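Local coordinates for protein possible galactose mutarotase (Streptomyces platensis subsp. rosaceus, PDB 4RNL) that is of unconfirmed function but probably interconverts the alpha and beta anomers of galactose or a related aldose, at residues L39-V48 with Q59-Y70; E276-L287 with P301-F312. All blocks are in the same frame, centred on the assembly; numbering follows the deposited sequence.

Contact 1: residues L39-V48 with Q59-Y70; sequences LTYGGIVQTV and QLALGFADLASY
Tyr70 lays its ring between Leu39 and Phe64. Leu39 CD1 sits over one face, offset toward the rim, 4.2 Å from Tyr70 CE2. Phe64 CD2 lies over the centre of the opposite face. Ile44 crosses the ring at a slant, its CG2 3.6 Å from Tyr70 CE1. Gln46 stands at about a right angle to the same ring. With its CG anti to the backbone N (chi1 -168°), Gln46 reaches past the phenol to Phe64. There NE2 donates to Phe64 O on a lone pair, at 2.8 Å and almost straight (177°). Tyr70 OH takes the N-H of Phe64 and donates to a water, so two bonds grip the buried hydroxyl. That water in turn donates to Val45 O and Leu62 O. Gln59 OE1 accepts from Val48 N in the carbonyl plane (2.9 Å) and from Ala61 N above that plane. Leu60 N closes the pair on Val48 O at 2.8 Å. Tyr41 meets the flank of Tyr70 with its ring edge; Tyr41 CE2 lies 4.2 Å from Tyr70 CB. The classic bulge at Gln46 and Thr47 faces Arg37 of strand 35-39. Phe13 of strand 7-15 packs on Leu39, Gln46 and Leu67, while strand 180-185 backs Val45 and Leu60.

Contact 2: residues E276-L287 with P301-F312; sequences EPGLQLYTADHL and PAAGLALETQHF
Gly278, Gln280 and Tyr282 pair with Gln310, Glu308 and Ala306 as hydrogen-bonded antiparallel pairs. Gln280 N donates to Glu308 O at 2.8 Å, and Glu308 N returns a bond to Gln280 O. At Gly278 the bond from its N to Gln310 O is weak. Beyond the strands, Ala302 N still reaches Ala284 O.

Apolar contacts lie on the face with Leu279, Leu281, Leu307 and Thr309. Leu281 and Leu307 run side by side, and Leu281 CD1 is tight against Leu307 CD2 at 3.5 Å. Leu279 crosses Leu307 more obliquely. Leu272 of strand 268-274 packs on Leu279, Leu307 and Thr309. The two strands are central in an antiparallel sheet of the galactose mutarotase beta-sandwich, and strand 268-274 belongs to another sheet.

The other face carries Gln280, Glu308 and Gln310, along with Tyr282 and Ala306. Gln310 NE2 meets a lone pair of Gln280 OE1 at 2.8 Å, with the amide planes 59° apart. Gln310 has its CG between the backbone N and carbonyl carbon (chi1 62°), then extends toward Gln280; its NE2 also donates to Asn244. An alanine here would remove the amide and is likely to leave Gln280 OE1 and Asn244 OD1 without this donor. Glu308 lies alongside Gln280, pointing the same way, and its OE2 is hydrogen-bonded to a glycerol, probably from the crystallisation liquor.

Ring contacts come at the end of the pair. Pro277 CG sits over the His311 face in a CH-pi contact, 3.8 Å from the ring centroid. The edge of Phe312 meets Pro277 O, with Phe312 CE1 3.5 Å away.

Both contacts are largely buried, but contact 2 lies nearer the middle of the chain: its centre is about 8 Å from the chain centre, against about 13 Å for contact 1. Contact 2 joins two paired strands, so its backbone bonds run in regular order; one face is mostly leucine and the other carries its glutamines and glutamate. Contact 1 joins a turn and strand to a loop and helix start, and relies more on side-chain amides, a tyrosine and waters to tie irregular backbone. The centres of contacts 1 and 2 are about 17 Å apart. They meet directly where Leu62 of contact 1 packs on Gly304 and Leu287 of contact 2. Strand 180-185 touches both.

Contact 1: residues L39-V48 with Q59-Y70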
loop_
_atom_site.group_PDB
_atom_site.type_symbol
_atom_site.label_atom_id
_atom_site.label_comp_id
_atom_site.label_asym_id
_atom_site.label_seq_id
_atom_site.Cartn_x
_atom_site.Cartn_y
_atom_site.Cartn_z
ATOM N N LEU A 39 11.561 5.982 3.024
ATOM C CA LEU A 39 12.438 5.607 4.139
ATOM C C LEU A 39 12.924 4.183 3.978
ATOM O O LEU A 39 12.183 3.329 3.488
ATOM C CB LEU A 39 11.691 5.711 5.465
ATOM C CG LEU A 39 10.885 6.979 5.740
ATOM C CD1 LEU A 39 10.265 6.864 7.121
ATOM C CD2 LEU A 39 11.761 8.231 5.633
ATOM N N THR A 40 14.153 3.901 4.411
ATOM C CA THR A 40 14.629 2.514 4.403
ATOM C C THR A 40 13.923 1.699 5.487
ATOM O O THR A 40 13.937 0.466 5.459
ATOM C CB THR A 40 16.148 2.405 4.579
ATOM O OG1 THR A 40 16.538 3.033 5.808
ATOM C CG2 THR A 40 16.870 3.068 3.416
ATOM N N TYR A 41 13.311 2.382 6.450
ATOM C CA TYR A 41 12.486 1.681 7.443
ATOM C C TYR A 41 11.129 1.375 6.839
ATOM O O TYR A 41 10.389 2.293 6.474
ATOM C CB TYR A 41 12.301 2.541 8.699
ATOM C CG TYR A 41 11.431 1.925 9.785
ATOM C CD1 TYR A 41 11.768 0.709 10.373
ATOM C CD2 TYR A 41 10.295 2.582 10.248
ATOM C CE1 TYR A 41 10.985 0.159 11.378
ATOM C CE2 TYR A 41 9.505 2.039 11.251
ATOM C CZ TYR A 41 9.853 0.825 11.808
ATOM O OH TYR A 41 9.073 0.279 12.813
ATOM N N GLY A 42 10.811 0.088 6.717
ATOM C CA GLY A 42 9.499 -0.341 6.266
ATOM C C GLY A 42 9.129 0.124 4.872
ATOM O O GLY A 42 7.950 0.111 4.504
ATOM N N GLY A 43 10.127 0.536 4.096
ATOM C CA GLY A 43 9.910 1.028 2.742
ATOM C C GLY A 43 8.888 2.145 2.706
ATOM O O GLY A 43 8.186 2.342 1.714
ATOM N N ILE A 44 8.811 2.885 3.804
ATOM C CA ILE A 44 7.715 3.825 4.014
ATOM C C ILE A 44 7.774 5.013 3.054
ATOM O O ILE A 44 8.798 5.675 2.925
ATOM C CB ILE A 44 7.705 4.325 5.477
ATOM C CG1 ILE A 44 7.128 3.238 6.394
ATOM C CG2 ILE A 44 6.856 5.584 5.616
ATOM C CD1 ILE A 44 7.560 3.397 7.858
ATOM N N VAL A 45 6.670 5.272 2.369
ATOM C CA VAL A 45 6.543 6.504 1.609
ATOM C C VAL A 45 6.138 7.578 2.614
ATOM O O VAL A 45 4.977 7.652 3.045
ATOM C CB VAL A 45 5.487 6.364 0.487
ATOM C CG1 VAL A 45 5.312 7.688 -0.252
ATOM C CG2 VAL A 45 5.899 5.262 -0.490
ATOM N N GLN A 46 7.104 8.401 3.003
ATOM C CA GLN A 46 6.893 9.375 4.071
ATOM C C GLN A 46 6.101 10.579 3.592
ATOM O O GLN A 46 5.213 11.071 4.298
ATOM C CB GLN A 46 8.228 9.853 4.643
ATOM C CG GLN A 46 8.052 10.625 5.937
ATOM C CD GLN A 46 8.809 11.922 5.926
ATOM O OE1 GLN A 46 9.626 12.166 5.037
ATOM N NE2 GLN A 46 8.540 12.773 6.908
ATOM N N THR A 47 6.428 11.068 2.402
ATOM C CA THR A 47 5.690 12.195 1.835
ATOM C C THR A 47 5.525 12.084 0.316
ATOM O O THR A 47 6.359 11.501 -0.381
ATOM C CB THR A 47 6.344 13.561 2.160
ATOM O OG1 THR A 47 7.736 13.516 1.835
ATOM C CG2 THR A 47 6.180 13.944 3.633
ATOM N N VAL A 48 4.429 12.653 -0.171
ATOM C CA VAL A 48 4.134 12.772 -1.592
ATOM C C VAL A 48 3.622 14.195 -1.808
ATOM O O VAL A 48 2.633 14.603 -1.192
ATOM C CB VAL A 48 3.038 11.771 -2.029
ATOM C CG1 VAL A 48 2.628 12.033 -3.464
ATOM C CG2 VAL A 48 3.524 10.327 -1.876
ATOM N N GLN A 59 1.529 18.685 0.315
ATOM C CA GLN A 59 1.865 17.330 0.786
ATOM C C GLN A 59 0.578 16.553 0.987
ATOM O O GLN A 59 -0.335 17.035 1.667
ATOM C CB GLN A 59 2.647 17.410 2.102
ATOM C CG GLN A 59 3.544 16.194 2.376
ATOM C CD GLN A 59 2.744 14.932 2.660
ATOM O OE1 GLN A 59 2.953 13.893 2.026
ATOM N NE2 GLN A 59 1.817 15.019 3.617
ATOM N N LEU A 60 0.503 15.355 0.405
ATOM C CA LEU A 60 -0.760 14.628 0.308
ATOM C C LEU A 60 -0.829 13.341 1.129
ATOM O O LEU A 60 -1.918 12.839 1.402
ATOM C CB LEU A 60 -1.049 14.272 -1.160
ATOM C CG LEU A 60 -0.831 15.383 -2.202
ATOM C CD1 LEU A 60 -1.175 14.864 -3.597
ATOM C CD2 LEU A 60 -1.676 16.607 -1.874
ATOM N N ALA A 61 0.314 12.777 1.502
ATOM C CA ALA A 61 0.279 11.460 2.162
ATOM C C ALA A 61 0.110 11.568 3.680
ATOM O O ALA A 61 0.692 12.450 4.303
ATOM C CB ALA A 61 1.537 10.661 1.819
ATOM N N LEU A 62 -0.689 10.681 4.281
ATOM C CA LEU A 62 -0.741 10.624 5.739
ATOM C C LEU A 62 0.594 10.086 6.225
ATOM O O LEU A 62 1.107 9.096 5.701
ATOM C CB LEU A 62 -1.880 9.722 6.239
ATOM C CG LEU A 62 -3.311 10.104 5.852
ATOM C CD1 LEU A 62 -4.313 9.319 6.693
ATOM C CD2 LEU A 62 -3.552 11.608 5.983
ATOM N N GLY A 63 1.179 10.741 7.216
ATOM C CA GLY A 63 2.474 10.308 7.701
ATOM C C GLY A 63 2.934 11.143 8.877
ATOM O O GLY A 63 2.156 11.899 9.462
ATOM N N PHE A 64 4.213 11.024 9.207
ATOM C CA PHE A 64 4.780 11.765 10.326
ATOM C C PHE A 64 6.037 12.481 9.874
ATOM O O PHE A 64 6.701 12.045 8.925
ATOM C CB PHE A 64 5.155 10.816 11.461
ATOM C CG PHE A 64 4.007 9.996 11.981
ATOM C CD1 PHE A 64 2.960 10.600 12.668
ATOM C CD2 PHE A 64 3.996 8.613 11.815
ATOM C CE1 PHE A 64 1.910 9.843 13.165
ATOM C CE2 PHE A 64 2.947 7.846 12.306
ATOM C CZ PHE A 64 1.905 8.463 12.986
ATOM N N ALA A 65 6.361 13.564 10.573
ATOM C CA ALA A 65 7.554 14.349 10.287
ATOM C C ALA A 65 8.815 13.616 10.726
ATOM O O ALA A 65 9.898 13.862 10.190
ATOM C CB ALA A 65 7.466 15.709 10.974
ATOM N N ASP A 66 8.671 12.711 11.692
ATOM C CA ASP A 66 9.830 12.132 12.366
ATOM C C ASP A 66 9.799 10.608 12.439
ATOM O O ASP A 66 8.732 10.000 12.471
ATOM C CB ASP A 66 9.929 12.690 13.784
ATOM C CG ASP A 66 8.758 12.273 14.652
ATOM O OD1 ASP A 66 7.598 12.487 14.233
ATOM O OD2 ASP A 66 9.003 11.720 15.749
ATOM N N LEU A 67 10.978 9.997 12.500
ATOM C CA LEU A 67 11.094 8.544 12.555
ATOM C C LEU A 67 10.455 7.952 13.813
ATOM O O LEU A 67 9.783 6.925 13.745
ATOM C CB LEU A 67 12.565 8.125 12.469
ATOM C CG LEU A 67 12.833 6.621 12.551
ATOM C CD1 LEU A 67 12.149 5.908 11.392
ATOM C CD2 LEU A 67 14.337 6.338 12.560
ATOM N N ALA A 68 10.663 8.611 14.949
ATOM C CA ALA A 68 10.163 8.127 16.239
ATOM C C ALA A 68 8.660 7.863 16.223
ATOM O O ALA A 68 8.186 6.899 16.827
ATOM C CB ALA A 68 10.516 9.106 17.350
ATOM N N SER A 69 7.920 8.714 15.518
ATOM C CA SER A 69 6.470 8.565 15.410
ATOM C C SER A 69 6.108 7.286 14.651
ATOM O O SER A 69 5.180 6.572 15.035
ATOM C CB SER A 69 5.848 9.793 14.729
ATOM O OG SER A 69 5.852 10.933 15.586
ATOM N N TYR A 70 6.833 6.999 13.572
ATOM C CA TYR A 70 6.613 5.766 12.814
ATOM C C TYR A 70 6.950 4.535 13.644
ATOM O O TYR A 70 6.253 3.515 13.579
ATOM C CB TYR A 70 7.447 5.739 11.530
ATOM C CG TYR A 70 6.910 6.590 10.413
ATOM C CD1 TYR A 70 5.855 6.148 9.622
ATOM C CD2 TYR A 70 7.464 7.831 10.136
ATOM C CE1 TYR A 70 5.362 6.937 8.588
ATOM C CE2 TYR A 70 6.987 8.620 9.109
ATOM C CZ TYR A 70 5.935 8.172 8.340
ATOM O OH TYR A 70 5.454 8.964 7.311
HETATM O O HOH W 1 6.549 1.019 12.917
HETATM O O HOH W 2 3.741 7.980 5.661
#

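Contact 2: residues E276-L287 with P301-F312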
loop_
_atom_site.group_PDB
_atom_site.type_symbol
_atom_site.label_atom_id
_atom_site.label_comp_id
_atom_site.label_asym_id
_atom_site.label_seq_id
_atom_site.Cartn_x
_atom_site.Cartn_y
_atom_site.Cartn_z
ATOM N N GLU A 276 -2.241 -5.927 -10.334
ATOM C CA GLU A 276 -2.954 -6.727 -9.326
ATOM C C GLU A 276 -4.427 -6.963 -9.652
ATOM O O GLU A 276 -5.053 -6.158 -10.349
ATOM C CB GLU A 276 -2.848 -6.030 -7.960
ATOM C CG GLU A 276 -1.439 -6.031 -7.379
ATOM C CD GLU A 276 -1.014 -7.404 -6.879
ATOM O OE1 GLU A 276 -1.884 -8.182 -6.435
ATOM O OE2 GLU A 276 0.196 -7.715 -6.929
ATOM N N PRO A 277 -5.000 -8.053 -9.115
ATOM C CA PRO A 277 -6.417 -8.359 -9.339
ATOM C C PRO A 277 -7.352 -7.712 -8.316
ATOM O O PRO A 277 -8.582 -7.726 -8.481
ATOM C CB PRO A 277 -6.457 -9.875 -9.150
ATOM C CG PRO A 277 -5.405 -10.123 -8.073
ATOM C CD PRO A 277 -4.304 -9.146 -8.402
ATOM N N GLY A 278 -6.787 -7.178 -7.247
ATOM C CA GLY A 278 -7.613 -6.660 -6.174
ATOM C C GLY A 278 -7.172 -5.296 -5.683
ATOM O O GLY A 278 -6.042 -4.851 -5.915
ATOM N N LEU A 279 -8.083 -4.624 -4.994
ATOM C CA LEU A 279 -7.775 -3.336 -4.400
ATOM C C LEU A 279 -8.502 -3.238 -3.075
ATOM O O LEU A 279 -9.719 -3.380 -3.023
ATOM C CB LEU A 279 -8.198 -2.205 -5.348
ATOM C CG LEU A 279 -7.972 -0.748 -4.923
ATOM C CD1 LEU A 279 -7.777 0.127 -6.152
ATOM C CD2 LEU A 279 -9.169 -0.224 -4.158
ATOM N N GLN A 280 -7.757 -2.987 -2.005
ATOM C CA GLN A 280 -8.376 -2.737 -0.711
ATOM C C GLN A 280 -8.633 -1.242 -0.592
ATOM O O GLN A 280 -7.719 -0.443 -0.745
ATOM C CB GLN A 280 -7.444 -3.180 0.423
ATOM C CG GLN A 280 -8.107 -3.228 1.799
ATOM C CD GLN A 280 -8.940 -4.474 1.995
ATOM O OE1 GLN A 280 -8.862 -5.419 1.199
ATOM N NE2 GLN A 280 -9.755 -4.485 3.048
ATOM N N LEU A 281 -9.878 -0.864 -0.330
ATOM C CA LEU A 281 -10.208 0.533 -0.080
ATOM C C LEU A 281 -10.374 0.658 1.426
ATOM O O LEU A 281 -11.199 -0.027 2.007
ATOM C CB LEU A 281 -11.518 0.896 -0.788
ATOM C CG LEU A 281 -12.118 2.264 -0.458
ATOM C CD1 LEU A 281 -11.123 3.359 -0.765
ATOM C CD2 LEU A 281 -13.410 2.483 -1.241
ATOM N N TYR A 282 -9.571 1.496 2.067
ATOM C CA TYR A 282 -9.684 1.663 3.511
ATOM C C TYR A 282 -9.751 3.138 3.850
ATOM O O TYR A 282 -8.881 3.912 3.461
ATOM C CB TYR A 282 -8.519 0.981 4.249
ATOM C CG TYR A 282 -8.594 1.191 5.744
ATOM C CD1 TYR A 282 -9.755 0.888 6.447
ATOM C CD2 TYR A 282 -7.510 1.704 6.450
ATOM C CE1 TYR A 282 -9.841 1.097 7.825
ATOM C CE2 TYR A 282 -7.577 1.911 7.822
ATOM C CZ TYR A 282 -8.742 1.602 8.500
ATOM O OH TYR A 282 -8.808 1.812 9.855
ATOM N N THR A 283 -10.795 3.527 4.567
ATOM C CA THR A 283 -11.035 4.942 4.834
ATOM C C THR A 283 -10.532 5.428 6.193
ATOM O O THR A 283 -11.004 6.445 6.684
ATOM C CB THR A 283 -12.530 5.296 4.677
ATOM O OG1 THR A 283 -13.320 4.378 5.452
ATOM C CG2 THR A 283 -12.940 5.181 3.217
ATOM N N ALA A 284 -9.586 4.710 6.793
ATOM C CA ALA A 284 -8.868 5.202 7.984
ATOM C C ALA A 284 -9.775 5.527 9.159
ATOM O O ALA A 284 -9.603 6.551 9.837
ATOM C CB ALA A 284 -8.004 6.437 7.630
ATOM N N ASP A 285 -10.744 4.665 9.423
ATOM C CA ASP A 285 -11.694 4.976 10.477
ATOM C C ASP A 285 -11.141 4.791 11.887
ATOM O O ASP A 285 -11.740 5.254 12.852
ATOM C CB ASP A 285 -12.993 4.207 10.254
ATOM C CG ASP A 285 -13.562 4.468 8.882
ATOM O OD1 ASP A 285 -14.316 5.458 8.731
ATOM O OD2 ASP A 285 -13.209 3.709 7.950
ATOM N N HIS A 286 -9.984 4.150 12.008
ATOM C CA HIS A 286 -9.380 3.952 13.327
ATOM C C HIS A 286 -8.756 5.240 13.869
ATOM O O HIS A 286 -8.524 5.371 15.067
ATOM C CB HIS A 286 -8.322 2.857 13.264
ATOM C CG HIS A 286 -7.062 3.280 12.579
ATOM N ND1 HIS A 286 -6.924 3.280 11.206
ATOM C CD2 HIS A 286 -5.880 3.714 13.077
ATOM C CE1 HIS A 286 -5.711 3.702 10.889
ATOM N NE2 HIS A 286 -5.056 3.965 12.007
ATOM N N LEU A 287 -8.478 6.190 12.981
ATOM C CA LEU A 287 -7.869 7.460 13.390
ATOM C C LEU A 287 -8.796 8.254 14.319
ATOM O O LEU A 287 -10.004 8.360 14.076
ATOM C CB LEU A 287 -7.467 8.279 12.156
ATOM C CG LEU A 287 -6.371 7.590 11.326
ATOM C CD1 LEU A 287 -6.033 8.372 10.064
ATOM C CD2 LEU A 287 -5.116 7.393 12.153
ATOM N N PRO A 301 -10.863 10.511 11.743
ATOM C CA PRO A 301 -11.313 9.434 10.852
ATOM C C PRO A 301 -11.464 9.950 9.423
ATOM O O PRO A 301 -11.898 11.093 9.236
ATOM C CB PRO A 301 -12.676 9.030 11.440
ATOM C CG PRO A 301 -13.103 10.212 12.286
ATOM C CD PRO A 301 -11.820 10.778 12.829
ATOM N N ALA A 302 -11.051 9.139 8.452
ATOM C CA ALA A 302 -11.108 9.485 7.028
ATOM C C ALA A 302 -10.184 10.641 6.624
ATOM O O ALA A 302 -10.416 11.302 5.611
ATOM C CB ALA A 302 -12.550 9.748 6.583
ATOM N N ALA A 303 -9.121 10.860 7.390
ATOM C CA ALA A 303 -8.170 11.937 7.072
ATOM C C ALA A 303 -7.503 11.675 5.735
ATOM O O ALA A 303 -7.089 12.607 5.048
ATOM C CB ALA A 303 -7.120 12.071 8.173
ATOM N N GLY A 304 -7.408 10.399 5.367
ATOM C CA GLY A 304 -6.857 9.989 4.085
ATOM C C GLY A 304 -7.452 8.660 3.655
ATOM O O GLY A 304 -8.127 8.000 4.448
ATOM N N LEU A 305 -7.216 8.269 2.403
ATOM C CA LEU A 305 -7.783 7.038 1.858
ATOM C C LEU A 305 -6.653 6.158 1.394
ATOM O O LEU A 305 -5.764 6.621 0.677
ATOM C CB LEU A 305 -8.670 7.347 0.651
ATOM C CG LEU A 305 -9.696 8.450 0.878
ATOM C CD1 LEU A 305 -10.362 8.841 -0.432
ATOM C CD2 LEU A 305 -10.722 7.985 1.900
ATOM N N ALA A 306 -6.675 4.892 1.795
ATOM C CA ALA A 306 -5.678 3.951 1.295
ATOM C C ALA A 306 -6.289 3.120 0.175
ATOM O O ALA A 306 -7.361 2.531 0.341
ATOM C CB ALA A 306 -5.162 3.044 2.417
ATOM N N LEU A 307 -5.607 3.088 -0.968
ATOM C CA LEU A 307 -5.998 2.231 -2.083
ATOM C C LEU A 307 -4.859 1.251 -2.289
ATOM O O LEU A 307 -3.868 1.575 -2.933
ATOM C CB LEU A 307 -6.204 3.061 -3.350
ATOM C CG LEU A 307 -7.277 4.149 -3.266
ATOM C CD1 LEU A 307 -7.218 5.074 -4.477
ATOM C CD2 LEU A 307 -8.628 3.513 -3.179
ATOM N N GLU A 308 -4.986 0.063 -1.712
ATOM C CA GLU A 308 -3.893 -0.903 -1.710
ATOM C C GLU A 308 -4.128 -1.979 -2.746
ATOM O O GLU A 308 -5.049 -2.793 -2.611
ATOM C CB GLU A 308 -3.769 -1.560 -0.333
ATOM C CG GLU A 308 -3.865 -0.578 0.819
ATOM C CD GLU A 308 -4.337 -1.240 2.093
ATOM O OE1 GLU A 308 -3.860 -2.350 2.385
ATOM O OE2 GLU A 308 -5.197 -0.661 2.789
ATOM N N THR A 309 -3.287 -2.000 -3.771
ATOM C CA THR A 309 -3.414 -3.014 -4.817
ATOM C C THR A 309 -2.829 -4.308 -4.285
ATOM O O THR A 309 -1.758 -4.310 -3.677
ATOM C CB THR A 309 -2.689 -2.573 -6.086
ATOM O OG1 THR A 309 -1.326 -2.300 -5.762
ATOM C CG2 THR A 309 -3.321 -1.281 -6.639
ATOM N N GLN A 310 -3.528 -5.419 -4.510
ATOM C CA GLN A 310 -3.200 -6.637 -3.784
ATOM C C GLN A 310 -3.897 -7.848 -4.381
ATOM O O GLN A 310 -4.783 -7.716 -5.233
ATOM C CB GLN A 310 -3.674 -6.465 -2.338
ATOM C CG GLN A 310 -5.194 -6.269 -2.263
ATOM C CD GLN A 310 -5.724 -6.292 -0.854
ATOM O OE1 GLN A 310 -4.963 -6.170 0.105
ATOM N NE2 GLN A 310 -7.043 -6.461 -0.714
ATOM N N HIS A 311 -3.487 -9.036 -3.949
ATOM C CA HIS A 311 -4.333 -10.216 -4.115
ATOM C C HIS A 311 -5.357 -10.229 -2.971
ATOM O O HIS A 311 -5.202 -9.501 -1.988
ATOM C CB HIS A 311 -3.490 -11.495 -4.148
ATOM C CG HIS A 311 -2.915 -11.803 -5.500
ATOM N ND1 HIS A 311 -2.219 -10.871 -6.242
ATOM C CD2 HIS A 311 -2.928 -12.938 -6.235
ATOM C CE1 HIS A 311 -1.835 -11.418 -7.382
ATOM N NE2 HIS A 311 -2.252 -12.672 -7.404
ATOM N N PHE A 312 -6.408 -11.033 -3.108
ATOM C CA PHE A 312 -7.562 -10.964 -2.206
ATOM C C PHE A 312 -7.226 -11.410 -0.779
ATOM O O PHE A 312 -6.370 -12.279 -0.582
ATOM C CB PHE A 312 -8.703 -11.860 -2.720
ATOM C CG PHE A 312 -9.216 -11.513 -4.097
ATOM C CD1 PHE A 312 -8.814 -10.358 -4.763
ATOM C CD2 PHE A 312 -10.126 -12.357 -4.720
ATOM C CE1 PHE A 312 -9.310 -10.064 -6.033
ATOM C CE2 PHE A 312 -10.625 -12.072 -5.981
ATOM C CZ PHE A 312 -10.213 -10.921 -6.639
#